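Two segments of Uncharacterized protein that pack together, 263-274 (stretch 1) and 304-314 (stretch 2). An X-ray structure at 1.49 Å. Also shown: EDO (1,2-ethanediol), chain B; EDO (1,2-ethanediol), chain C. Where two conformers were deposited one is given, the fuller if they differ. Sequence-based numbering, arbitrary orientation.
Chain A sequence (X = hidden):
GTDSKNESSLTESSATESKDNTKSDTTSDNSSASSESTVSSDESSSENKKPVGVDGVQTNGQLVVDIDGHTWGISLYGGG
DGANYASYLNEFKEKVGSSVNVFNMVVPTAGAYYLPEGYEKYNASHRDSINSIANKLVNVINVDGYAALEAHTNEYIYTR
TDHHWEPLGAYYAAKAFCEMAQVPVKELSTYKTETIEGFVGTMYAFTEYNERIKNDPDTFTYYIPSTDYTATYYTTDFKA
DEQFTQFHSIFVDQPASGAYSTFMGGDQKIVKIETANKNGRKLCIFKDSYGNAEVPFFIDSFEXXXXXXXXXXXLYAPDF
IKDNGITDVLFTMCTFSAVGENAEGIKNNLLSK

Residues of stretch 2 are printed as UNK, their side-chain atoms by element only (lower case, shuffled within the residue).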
# COMPACT_ATOMS: atom_id res chain seq x y z
N PHE A 263 8.78 7.53 0.24
CA PHE A 263 8.68 6.55 -0.85
C PHE A 263 8.21 7.23 -2.16
O PHE A 263 7.03 7.51 -2.34
CB PHE A 263 7.76 5.40 -0.46
CG PHE A 263 8.11 4.84 0.90
CD1 PHE A 263 9.39 4.38 1.16
CD2 PHE A 263 7.18 4.84 1.92
CE1 PHE A 263 9.71 3.92 2.43
CE2 PHE A 263 7.47 4.38 3.17
CZ PHE A 263 8.75 3.91 3.44
N MSE A 264 9.18 7.51 -3.01
CA MSE A 264 9.02 8.06 -4.35
C MSE A 264 8.42 9.44 -4.44
O MSE A 264 8.09 9.91 -5.54
CB MSE A 264 8.24 7.10 -5.21
CG MSE A 264 8.98 5.76 -5.22
SE MSE A 264 7.86 4.35 -5.97
CE MSE A 264 6.66 4.07 -4.44
N GLY A 265 8.31 10.14 -3.29
CA GLY A 265 7.90 11.53 -3.25
C GLY A 265 6.43 11.88 -3.41
O GLY A 265 6.04 13.02 -3.24
N GLY A 266 5.60 10.89 -3.66
CA GLY A 266 4.21 11.18 -4.01
C GLY A 266 3.68 10.17 -4.98
O GLY A 266 4.39 9.19 -5.33
N ASP A 267 2.44 10.41 -5.44
CA ASP A 267 1.74 9.41 -6.24
C ASP A 267 1.52 9.69 -7.71
O ASP A 267 1.24 8.75 -8.46
CB ASP A 267 0.37 9.13 -5.62
CG ASP A 267 0.44 8.64 -4.18
OD1 ASP A 267 1.26 7.76 -3.88
OD2 ASP A 267 -0.38 9.12 -3.35
N GLN A 268 1.56 10.97 -8.13
CA GLN A 268 1.19 11.32 -9.51
C GLN A 268 2.35 11.19 -10.49
O GLN A 268 2.88 12.15 -11.01
CB GLN A 268 0.57 12.73 -9.58
CG GLN A 268 -0.54 12.95 -8.58
CD GLN A 268 -1.31 14.23 -8.83
OE1 GLN A 268 -1.36 14.75 -9.95
NE2 GLN A 268 -1.95 14.74 -7.78
N LYS A 269 2.73 9.94 -10.72
CA LYS A 269 3.87 9.59 -11.54
C LYS A 269 3.84 8.09 -11.76
O LYS A 269 3.02 7.39 -11.18
CB LYS A 269 5.15 9.97 -10.80
CG LYS A 269 5.32 9.24 -9.49
CD LYS A 269 6.35 9.86 -8.58
CE LYS A 269 5.82 11.11 -7.91
NZ LYS A 269 6.84 11.78 -7.08
N ILE A 270 4.72 7.63 -12.63
CA ILE A 270 5.03 6.22 -12.80
C ILE A 270 6.51 6.09 -12.56
O ILE A 270 7.31 6.90 -13.05
CB ILE A 270 4.70 5.70 -14.20
CG1 ILE A 270 3.20 5.78 -14.44
CG2 ILE A 270 5.22 4.27 -14.40
CD1 ILE A 270 2.77 5.48 -15.85
N VAL A 271 6.89 5.07 -11.80
CA VAL A 271 8.30 4.84 -11.49
C VAL A 271 8.72 3.47 -12.02
O VAL A 271 8.03 2.50 -11.77
CB VAL A 271 8.58 4.92 -9.97
CG1 VAL A 271 10.05 4.73 -9.69
CG2 VAL A 271 8.07 6.24 -9.40
N LYS A 272 9.82 3.44 -12.76
CA LYS A 272 10.39 2.20 -13.24
C LYS A 272 11.65 1.94 -12.42
O LYS A 272 12.50 2.82 -12.28
CB LYS A 272 10.74 2.26 -14.72
CG LYS A 272 11.44 1.00 -15.23
CD LYS A 272 11.73 1.11 -16.72
CE LYS A 272 12.47 -0.13 -17.20
NZ LYS A 272 12.62 -0.16 -18.69
N ILE A 273 11.77 0.71 -11.92
CA ILE A 273 12.92 0.32 -11.10
C ILE A 273 13.57 -0.88 -11.77
O ILE A 273 12.89 -1.86 -12.11
CB ILE A 273 12.50 -0.06 -9.66
CG1 ILE A 273 11.78 1.09 -8.99
CG2 ILE A 273 13.70 -0.45 -8.80
CD1 ILE A 273 10.97 0.69 -7.80
N GLU A 274 14.89 -0.79 -11.99
CA GLU A 274 15.69 -1.87 -12.57
C GLU A 274 16.65 -2.27 -11.46
O GLU A 274 17.34 -1.43 -10.91
CB GLU A 274 16.46 -1.41 -13.81
CG GLU A 274 15.54 -1.04 -14.97
CD GLU A 274 16.24 -0.27 -16.07
OE1 GLU A 274 16.38 0.97 -15.95
OE2 GLU A 274 16.63 -0.91 -17.06
N UNK A 304 12.66 -6.08 -12.64
CA UNK A 304 12.08 -4.76 -12.90
C UNK A 304 10.80 -4.63 -12.12
O UNK A 304 10.07 -5.61 -11.93
c UNK A 304 12.67 -4.27 -16.78
o UNK A 304 11.50 -4.02 -17.20
o UNK A 304 13.64 -4.28 -17.54
c UNK A 304 11.77 -4.51 -14.40
c UNK A 304 12.97 -4.58 -15.32
N UNK A 305 10.55 -3.40 -11.67
CA UNK A 305 9.33 -3.05 -10.98
C UNK A 305 8.79 -1.77 -11.56
O UNK A 305 9.50 -0.78 -11.61
c UNK A 305 9.53 -2.90 -9.46
c UNK A 305 10.96 -3.92 -7.64
c UNK A 305 10.11 -4.18 -8.84
c UNK A 305 8.21 -2.60 -8.77
N UNK A 306 7.53 -1.80 -11.96
CA UNK A 306 6.83 -0.59 -12.41
C UNK A 306 5.78 -0.26 -11.36
O UNK A 306 4.97 -1.08 -11.01
c UNK A 306 6.16 -0.81 -13.77
c UNK A 306 7.77 -2.31 -14.98
c UNK A 306 8.69 -2.57 -15.99
c UNK A 306 7.15 -1.08 -14.88
c UNK A 306 8.33 -0.38 -16.87
o UNK A 306 9.85 -1.86 -17.93
c UNK A 306 7.43 -0.12 -15.84
c UNK A 306 8.94 -1.61 -16.94
N UNK A 307 5.80 0.98 -10.90
CA UNK A 307 4.95 1.42 -9.81
C UNK A 307 3.96 2.44 -10.37
O UNK A 307 4.36 3.53 -10.82
c UNK A 307 4.76 2.24 -7.46
c UNK A 307 5.71 2.04 -8.64
c UNK A 307 6.89 1.19 -8.23
N UNK A 308 2.69 2.07 -10.34
CA UNK A 308 1.61 2.86 -10.89
C UNK A 308 0.48 3.03 -9.89
O UNK A 308 0.17 2.12 -9.15
c UNK A 308 1.04 2.13 -12.09
s UNK A 308 2.23 1.66 -13.38
N UNK A 309 -0.14 4.19 -9.90
CA UNK A 309 -1.24 4.49 -9.01
C UNK A 309 -2.55 4.44 -9.81
O UNK A 309 -2.68 5.08 -10.85
o UNK A 309 -3.23 6.14 -7.35
c UNK A 309 -1.97 6.05 -7.17
c UNK A 309 -1.10 5.88 -8.40
o UNK A 309 -1.40 6.09 -6.04
N UNK A 310 -3.54 3.73 -9.28
CA UNK A 310 -4.83 3.59 -9.97
C UNK A 310 -5.57 4.91 -10.17
O UNK A 310 -6.46 4.99 -11.00
c UNK A 310 -6.11 3.14 -7.83
c UNK A 310 -6.94 2.21 -7.01
c UNK A 310 -5.08 1.23 -9.12
c UNK A 310 -5.74 2.60 -9.23
N UNK A 311 -5.22 5.94 -9.40
CA UNK A 311 -5.82 7.27 -9.54
C UNK A 311 -5.19 8.15 -10.63
O UNK A 311 -5.82 9.08 -11.11
n UNK A 311 -2.77 7.36 -4.05
c UNK A 311 -6.04 7.77 -5.71
c UNK A 311 -5.74 8.00 -8.19
n UNK A 311 -4.68 7.32 -5.36
c UNK A 311 -6.48 7.29 -7.08
c UNK A 311 -4.01 7.80 -4.31
n UNK A 311 -4.57 8.73 -3.53
N UNK A 312 -3.94 7.83 -11.02
CA UNK A 312 -3.10 8.70 -11.86
C UNK A 312 -2.39 7.86 -12.92
O UNK A 312 -1.19 7.53 -12.83
c UNK A 312 -2.60 10.05 -9.77
c UNK A 312 -2.29 9.55 -8.53
o UNK A 312 -4.16 11.76 -6.32
c UNK A 312 -2.80 10.10 -7.36
c UNK A 312 -2.05 9.42 -11.01
c UNK A 312 -3.94 11.69 -8.70
c UNK A 312 -3.63 11.18 -7.45
c UNK A 312 -3.45 11.12 -9.85
N UNK A 313 -3.11 7.49 -13.94
CA UNK A 313 -2.59 6.60 -14.94
C UNK A 313 -3.28 6.94 -16.22
O UNK A 313 -4.49 6.76 -16.35
c UNK A 313 -0.21 2.88 -16.01
c UNK A 313 -2.88 3.48 -16.44
c UNK A 313 -2.24 2.56 -17.25
c UNK A 313 -2.87 5.16 -14.55
c UNK A 313 -0.90 2.23 -17.01
c UNK A 313 -2.19 4.14 -15.44
c UNK A 313 -0.85 3.81 -15.23
N UNK A 314 -2.50 7.42 -17.18
CA UNK A 314 -3.06 7.94 -18.42
C UNK A 314 -2.74 7.12 -19.65
O UNK A 314 -2.47 7.65 -20.71
c UNK A 314 -3.24 10.30 -17.57
c UNK A 314 -2.59 9.38 -18.58
o UNK A 314 -4.50 10.38 -17.57
o UNK A 314 -2.51 10.93 -16.78
C1 EDO B . 4.64 6.36 -7.24
O1 EDO B . 4.05 6.26 -5.95
C2 EDO B . 3.71 5.86 -8.36
O2 EDO B . 2.37 6.27 -8.13
C1 EDO C . 10.64 12.59 -6.39
O1 EDO C . 9.59 13.38 -5.82
C2 EDO C . 10.59 12.60 -7.91
O2 EDO C . 9.25 12.63 -8.41
O HOH W 1 -2.36 11.24 -4.04
O HOH W 2 0.75 5.87 -11.96
O HOH W 3 13.66 -2.64 -19.53
O HOH W 4 10.31 0.70 -20.00

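Position 304 carries five side-chain atoms, an unbranched run of three carbons ending in two oxygens. The chain lies on the same side of the sheet as E274 and K272, and one carboxylate oxygen shares water 3 with K272 NZ. Two methylenes before a carboxylate make it E304; its OE2 accepts from the water at 2.6 Å.

Position 305 has four carbons, forked at the first, with one arm two carbons long. Its CB sits 4.1 Å from I273 CB, and its backbone pairs with that residue. The fork and the longer arm identify I305.

At 306 one carbon leads to a six-carbon ring bearing an oxygen, a phenol. The aliphatic part of K272 crosses one face of the ring, and the hydroxyl oxygen on the ring approaches K272 CE to 3.2 Å. This is Y306: K272 CG stands 4.2 Å from the centroid of its ring, a CH-pi contact, while Y306 OH donates to E304 OE1 at 2.8 Å.

Position 307 holds three carbons, one carrying the other two. Its CB lies 4.3 Å from V271 CB, and M264 and I273 also touch its side chain. The compact fork is V307, whose CG2 meets M264 SE at 4.0 Å and I273 CD1 at 4.1 Å.

A carbon and a sulfur make up the side chain at 308, and the sulfur lies 4.1 Å from I270 CG2. The residue is C308.

At 309 two carbons end in two oxygens, a short carboxylate, one oxygen of which lies 3.5 Å from D267 CB; the CA-to-CB bond points toward stretch 1. It is D309, and the oxygen near D267 is OD2.

Position 310 has four carbons forked at the first, one arm being two carbons long, and makes no contact with stretch 1. It is I310.

At 311 three carbons lead to a guanidinium, a nitrogen followed by a carbon with two more nitrogens, which reaches the D267 carboxylate. In R311, NE binds D309 OD1 at 2.7 Å and NH2 binds D309 OD2 at 2.7 Å; NH2 also forms a salt bridge with D267 OD2 at 3.0 Å, though its hydrogen bond there is weak.

Position 312 is again a carbon and a six-carbon ring with an oxygen, lying against D267 and Q268. It is Y312, and Q268 CG sits 3.5 Å from its ring centroid, almost on the ring normal.

One carbon and a six-carbon ring without oxygen, lying against I270, mark 313 as F313, whose CE1 is 4.0 Å from I270 CD1. At 314, two carbons ending in two oxygens make no contact with stretch 1; this is D314, its OD2 hydrogen-bonded elsewhere in the structure.

The contact works as an antiparallel strand pair continued by a turn. V271 N to V307 O (3.1 Å) and V307 N to V271 O (2.8 Å) form one pair of hydrogen bonds; I273 N to I305 O (2.7 Å) and I305 N to I273 O (2.8 Å) form the next. Alternation puts V271, I273, I305 and V307 on one apolar face and the lysine, tyrosine and glutamates on the other. Beyond the strand, the type I turn from D309 to Y312 brings R311 and Y312 against D267 and Q268.

Stretch 2 (304-314) EIYVCDIRYFD
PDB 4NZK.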